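Local coordinates for uncharacterized protein (Bacteroides vulgatus, PDB 4FMR), which probably binds DNA through an HU/IHF-like domain joined to an Ig-like domain, at the interface of chains A and B. Numbering follows the deposited sequence. Chains: chain A/B, uncharacterized hypothetical protein.

The interface of chains A and B. Residues chain A 66, 70-71; chain B 4-6, 115-116, 119.
A:Met70 and A:Asn71, in the loop that follows helix 51-69, lie against the start of strand 4-12, the C-terminal end of helix 110-117 and the first residue of strand 119-126 of chain B, with the A:Met70 backbone still near helical and A:Asn71 departing from it. The setting is an HU/IHF-like DNA-binding domain, a family whose members typically work as intertwined dimers, and it illustrates how one side chain, here B:Asn4, can couple a polar clasp to apolar packing. A:Met70, modelled as selenomethionine, bends at chi2 (-55°), which helps bring SE to 3.3 Å from the hydroxyl OG1 of B:Thr119, the two side chains crossing at about a right angle. Its CG meets the methyl CB of B:Ala115 at 3.7 Å, while SE and CE pass obliquely over CG1 of B:Ile116. Beside it B:Asn4 faces two ways. Its carbonyl OD1 accepts a hydrogen bond from ND2 of A:Asn71 at 3.0 Å, the donor standing above the carbonyl plane and the two amides turned 75° apart. Its ND2 donates to B:Thr119 OG1 at 3.1 Å, and that hydroxyl in turn donates to the B:Ala115 carbonyl O at 2.7 Å; the bonds at both ends of the amide probably fix its rotation, with its CG 3.6 Å from A:Met70 CB. An alanine in place of B:Asn4 would probably leave A:Asn71 ND2 without this acceptor and B:Thr119 OG1 without its amide donor, and open a gap beside A:Met70 CB. A:Asn71 OD1 takes a weak hydrogen bond from B:Val5 N, and CD2 of B:Leu6 touches A:Met70 O at 3.4 Å.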
loop_
_atom_site.group_PDB
_atom_site.type_symbol
_atom_site.label_atom_id
_atom_site.label_comp_id
_atom_site.label_asym_id
_atom_site.label_seq_id
_atom_site.Cartn_x
_atom_site.Cartn_y
_atom_site.Cartn_z
ATOM N N ALA A 66 -0.438 -13.311 -7.927
ATOM C CA ALA A 66 -1.793 -13.403 -7.361
ATOM C C ALA A 66 -1.974 -14.728 -6.643
ATOM O O ALA A 66 -2.421 -14.735 -5.491
ATOM C CB ALA A 66 -2.870 -13.228 -8.440
HETATM N N MSE A 70 -2.558 -15.300 -2.608
HETATM C CA MSE A 70 -3.815 -15.931 -2.224
HETATM C C MSE A 70 -3.579 -17.319 -1.624
HETATM O O MSE A 70 -4.528 -17.954 -1.152
HETATM C CB MSE A 70 -4.779 -15.992 -3.415
HETATM C CG MSE A 70 -5.334 -14.629 -3.808
HETATM SE SE MSE A 70 -6.184 -13.709 -2.297
HETATM C CE MSE A 70 -4.901 -12.345 -1.989
ATOM N N ASN A 71 -2.325 -17.769 -1.575
ATOM C CA ASN A 71 -2.060 -19.024 -0.924
ATOM C C ASN A 71 -1.073 -18.771 0.237
ATOM O O ASN A 71 -0.360 -19.669 0.689
ATOM C CB ASN A 71 -1.641 -20.109 -1.923
ATOM C CG ASN A 71 -2.872 -20.539 -2.764
ATOM O OD1 ASN A 71 -3.772 -21.265 -2.288
ATOM N ND2 ASN A 71 -3.018 -20.004 -3.987
ATOM N N ASN B 4 -8.377 -20.857 -4.185
ATOM C CA ASN B 4 -7.303 -20.464 -3.281
ATOM C C ASN B 4 -7.754 -20.567 -1.843
ATOM O O ASN B 4 -8.929 -20.356 -1.554
ATOM C CB ASN B 4 -6.840 -19.047 -3.572
ATOM C CG ASN B 4 -6.439 -18.763 -4.983
ATOM O OD1 ASN B 4 -5.561 -19.411 -5.541
ATOM N ND2 ASN B 4 -6.996 -17.699 -5.545
ATOM N N VAL B 5 -6.824 -20.889 -0.933
ATOM C CA VAL B 5 -7.159 -20.994 0.485
ATOM C C VAL B 5 -6.139 -20.201 1.316
ATOM O O VAL B 5 -4.926 -20.373 1.165
ATOM C CB VAL B 5 -7.284 -22.475 1.004
ATOM C CG1 VAL B 5 -7.812 -22.520 2.435
ATOM C CG2 VAL B 5 -8.198 -23.307 0.110
ATOM N N LEU B 6 -6.649 -19.326 2.183
ATOM C CA LEU B 6 -5.849 -18.616 3.181
ATOM C C LEU B 6 -6.165 -19.219 4.566
ATOM O O LEU B 6 -7.337 -19.466 4.872
ATOM C CB LEU B 6 -6.074 -17.086 3.179
ATOM C CG LEU B 6 -5.586 -16.274 1.979
ATOM C CD1 LEU B 6 -6.010 -14.837 2.112
ATOM C CD2 LEU B 6 -4.093 -16.339 1.835
ATOM N N ALA B 115 -8.607 -12.321 -7.934
ATOM C CA ALA B 115 -8.032 -13.480 -7.217
ATOM C C ALA B 115 -8.651 -13.630 -5.800
ATOM O O ALA B 115 -8.930 -14.746 -5.379
ATOM C CB ALA B 115 -6.518 -13.331 -7.116
ATOM N N ILE B 116 -8.895 -12.492 -5.093
ATOM C CA ILE B 116 -9.543 -12.453 -3.764
ATOM C C ILE B 116 -10.945 -13.090 -3.846
ATOM O O ILE B 116 -11.356 -13.771 -2.901
ATOM C CB ILE B 116 -9.593 -11.002 -3.203
ATOM C CG1 ILE B 116 -8.205 -10.603 -2.666
ATOM C CG2 ILE B 116 -10.668 -10.850 -2.109
ATOM C CD1 ILE B 116 -7.972 -9.125 -2.460
ATOM N N THR B 119 -10.918 -16.860 -3.420
ATOM C CA THR B 119 -10.182 -17.268 -2.233
ATOM C C THR B 119 -11.126 -17.390 -1.052
ATOM O O THR B 119 -11.919 -16.483 -0.789
ATOM C CB THR B 119 -9.037 -16.275 -1.957
ATOM O OG1 THR B 119 -8.310 -16.093 -3.176
ATOM C CG2 THR B 119 -8.072 -16.743 -0.819
#